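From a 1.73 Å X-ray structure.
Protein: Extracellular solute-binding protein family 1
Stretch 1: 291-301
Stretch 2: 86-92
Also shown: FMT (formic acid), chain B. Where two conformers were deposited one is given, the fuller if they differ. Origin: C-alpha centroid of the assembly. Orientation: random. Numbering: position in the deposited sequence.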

# COMPACT_ATOMS: atom_id res chain seq x y z
N ALA A 291 3.78 -10.14 19.43
CA ALA A 291 3.30 -9.61 18.16
C ALA A 291 1.87 -9.08 18.30
O ALA A 291 1.53 -8.03 17.74
CB ALA A 291 3.36 -10.67 17.07
N ALA A 292 1.03 -9.80 19.05
CA ALA A 292 -0.33 -9.33 19.27
C ALA A 292 -0.34 -8.02 20.05
O ALA A 292 -1.13 -7.11 19.77
CB ALA A 292 -1.15 -10.40 19.99
N TRP A 293 0.55 -7.90 21.04
CA TRP A 293 0.58 -6.67 21.82
C TRP A 293 1.09 -5.49 20.98
O TRP A 293 0.53 -4.39 21.04
CB TRP A 293 1.45 -6.86 23.07
CG TRP A 293 1.51 -5.63 23.93
CD1 TRP A 293 0.59 -5.25 24.87
CD2 TRP A 293 2.53 -4.63 23.93
NE1 TRP A 293 0.98 -4.07 25.46
CE2 TRP A 293 2.17 -3.67 24.89
CE3 TRP A 293 3.71 -4.46 23.20
CZ2 TRP A 293 2.95 -2.54 25.15
CZ3 TRP A 293 4.50 -3.35 23.47
CH2 TRP A 293 4.11 -2.40 24.44
N LEU A 294 2.14 -5.72 20.19
CA LEU A 294 2.68 -4.64 19.36
C LEU A 294 1.65 -4.14 18.36
O LEU A 294 1.74 -2.99 17.91
CB LEU A 294 3.93 -5.12 18.62
CG LEU A 294 5.20 -5.32 19.46
CD1 LEU A 294 6.23 -6.12 18.65
CD2 LEU A 294 5.80 -3.98 19.93
N THR A 295 0.68 -4.97 17.97
CA THR A 295 -0.31 -4.57 16.98
C THR A 295 -1.67 -4.25 17.59
O THR A 295 -2.63 -4.01 16.85
CB THR A 295 -0.47 -5.66 15.91
OG1 THR A 295 -0.85 -6.90 16.52
CG2 THR A 295 0.85 -5.83 15.14
N ALA A 296 -1.76 -4.21 18.93
CA ALA A 296 -3.00 -3.83 19.60
C ALA A 296 -3.29 -2.34 19.40
O ALA A 296 -2.38 -1.54 19.15
CB ALA A 296 -2.90 -4.15 21.10
N PRO A 297 -4.57 -1.94 19.51
CA PRO A 297 -4.92 -0.53 19.27
C PRO A 297 -4.12 0.47 20.08
O PRO A 297 -3.69 1.49 19.52
CB PRO A 297 -6.41 -0.47 19.65
CG PRO A 297 -6.91 -1.87 19.53
CD PRO A 297 -5.75 -2.79 19.73
N GLU A 298 -3.89 0.23 21.38
CA GLU A 298 -3.15 1.20 22.18
C GLU A 298 -1.74 1.39 21.64
O GLU A 298 -1.21 2.50 21.64
CB GLU A 298 -3.11 0.77 23.66
CG GLU A 298 -4.46 0.88 24.38
CD GLU A 298 -4.35 0.85 25.90
OE1 GLU A 298 -3.33 0.36 26.44
OE2 GLU A 298 -5.29 1.31 26.57
N GLN A 299 -1.12 0.31 21.15
CA GLN A 299 0.23 0.42 20.60
C GLN A 299 0.22 1.04 19.22
O GLN A 299 1.12 1.82 18.88
CB GLN A 299 0.91 -0.95 20.59
CG GLN A 299 1.51 -1.31 21.96
CD GLN A 299 0.45 -1.44 23.05
OE1 GLN A 299 0.33 -0.58 23.92
NE2 GLN A 299 -0.31 -2.54 23.01
N GLN A 300 -0.79 0.74 18.40
CA GLN A 300 -0.85 1.39 17.09
C GLN A 300 -1.06 2.89 17.23
O GLN A 300 -0.54 3.67 16.41
CB GLN A 300 -1.93 0.74 16.23
CG GLN A 300 -1.68 -0.75 15.99
CD GLN A 300 -2.07 -1.18 14.58
OE1 GLN A 300 -2.43 -0.35 13.75
NE2 GLN A 300 -2.00 -2.47 14.31
N ILE A 301 -1.77 3.33 18.27
CA ILE A 301 -1.88 4.77 18.51
C ILE A 301 -0.53 5.36 18.89
O ILE A 301 -0.16 6.44 18.42
CB ILE A 301 -2.95 5.04 19.59
CG1 ILE A 301 -4.33 4.73 19.02
CG2 ILE A 301 -2.84 6.49 20.07
CD1 ILE A 301 -5.41 4.63 20.07
C FMT B . -7.58 -6.10 21.42
O1 FMT B . -6.60 -5.96 22.15
O2 FMT B . -7.75 -5.46 20.38
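Stretch 2, residues 86-92: ELKSRWL

The most unusual feature of this contact is that one arginine, Arg 90, carries most of it, reaching into the break between two helices of stretch 1 while also holding a formate ion or formic acid molecule, probably from the crystallisation liquor. Stretch 1 ends one helix at Leu 294, leaves helical geometry at Thr 295, and starts another at Pro 297 with Ala 296 as N-cap. Proline suits this first turn, where its lack of an amide hydrogen costs nothing.

Stretch 2 enters as the last part of a helix, keeps helical phi/psi through Arg 90, and extends at Trp 91 and Leu 92. It runs broadly in the same direction as stretch 1: Leu 87 lies nearest Ala 292, with CA to CA 8.4 Å, and Arg 90 nearest Ala 296, with CA to CA 7.7 Å. Leu 87, whose CA-to-CB bond points toward stretch 1, makes an apolar contact with the methyl of Ala 292; Leu 87 CD1 lies 3.7 Å from Ala 292 CB.

Arg 90 points toward stretch 1 and has the length to cross the gap. Arg 90 NH2 donates a hydrogen bond to Ala 292 O at 2.7 Å, using a carbonyl near the end of the first helix, where main-chain acceptors become available. Ala 296 N lies over one face of the guanidinium, 3.5 Å from Arg 90 NH2; both are donors, so this is packing alone. Pro 297 CD rests 3.8 Å from Arg 90 NE. The other two nitrogens hydrogen-bond to the ligand in a fork, Arg 90 NE to FMT O2 at 2.9 Å and Arg 90 NH1 to FMT O1 at 3.0 Å.

Trp 91 starts sideways, but its long ring brings its end nearer. Thr 295 is buried and its CA-to-CB bond points toward stretch 2; Thr 295 OG1 meets the ring edge 3.3 Å from Trp 91 CZ2, while Gln 300 NE2 lies 4.0 Å from Trp 91 NE1.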

# COMPACT_ATOMS: atom_id res chain seq x y z
N GLU A 86 -9.96 -14.99 18.24
CA GLU A 86 -10.58 -14.01 19.12
C GLU A 86 -10.16 -12.58 18.77
O GLU A 86 -10.94 -11.64 18.94
CB GLU A 86 -10.25 -14.31 20.58
N LEU A 87 -8.93 -12.39 18.28
CA LEU A 87 -8.45 -11.04 17.99
C LEU A 87 -8.92 -10.51 16.65
O LEU A 87 -8.85 -9.30 16.43
CB LEU A 87 -6.93 -10.99 18.02
CG LEU A 87 -6.22 -11.13 19.35
CD1 LEU A 87 -4.71 -10.98 19.13
CD2 LEU A 87 -6.72 -10.10 20.36
N LYS A 88 -9.37 -11.38 15.74
CA LYS A 88 -9.65 -11.01 14.35
C LYS A 88 -10.39 -9.68 14.21
O LYS A 88 -10.01 -8.82 13.40
CB LYS A 88 -10.45 -12.14 13.70
CG LYS A 88 -9.98 -12.54 12.32
CD LYS A 88 -10.31 -14.00 12.01
CE LYS A 88 -11.81 -14.27 11.98
NZ LYS A 88 -12.11 -15.69 11.60
N SER A 89 -11.45 -9.49 15.01
CA SER A 89 -12.30 -8.29 14.95
C SER A 89 -11.58 -7.00 15.34
O SER A 89 -12.15 -5.92 15.16
CB SER A 89 -13.49 -8.50 15.86
OG SER A 89 -13.01 -8.89 17.13
N ARG A 90 -10.37 -7.10 15.90
CA ARG A 90 -9.56 -5.91 16.18
C ARG A 90 -9.23 -5.15 14.91
O ARG A 90 -9.17 -3.91 14.91
CB ARG A 90 -8.28 -6.35 16.91
CG ARG A 90 -7.13 -5.39 16.84
CD ARG A 90 -5.79 -6.08 17.16
NE ARG A 90 -5.67 -6.44 18.57
CZ ARG A 90 -4.56 -6.94 19.12
NH1 ARG A 90 -4.53 -7.22 20.41
NH2 ARG A 90 -3.48 -7.15 18.36
N TRP A 91 -9.01 -5.87 13.81
CA TRP A 91 -8.53 -5.29 12.56
C TRP A 91 -9.66 -5.10 11.55
O TRP A 91 -10.69 -5.77 11.61
CB TRP A 91 -7.47 -6.20 11.92
CG TRP A 91 -6.13 -6.23 12.60
CD1 TRP A 91 -5.09 -5.35 12.41
CD2 TRP A 91 -5.65 -7.21 13.52
NE1 TRP A 91 -4.01 -5.71 13.18
CE2 TRP A 91 -4.33 -6.86 13.87
CE3 TRP A 91 -6.22 -8.36 14.08
CZ2 TRP A 91 -3.57 -7.61 14.77
CZ3 TRP A 91 -5.45 -9.11 14.98
CH2 TRP A 91 -4.14 -8.72 15.31
N LEU A 92 -9.44 -4.17 10.62
CA LEU A 92 -10.21 -4.14 9.39
C LEU A 92 -10.20 -5.52 8.75
O LEU A 92 -9.15 -6.17 8.69
CB LEU A 92 -9.62 -3.10 8.42
CG LEU A 92 -9.72 -1.65 8.88
CD1 LEU A 92 -8.71 -0.79 8.16
CD2 LEU A 92 -11.16 -1.13 8.65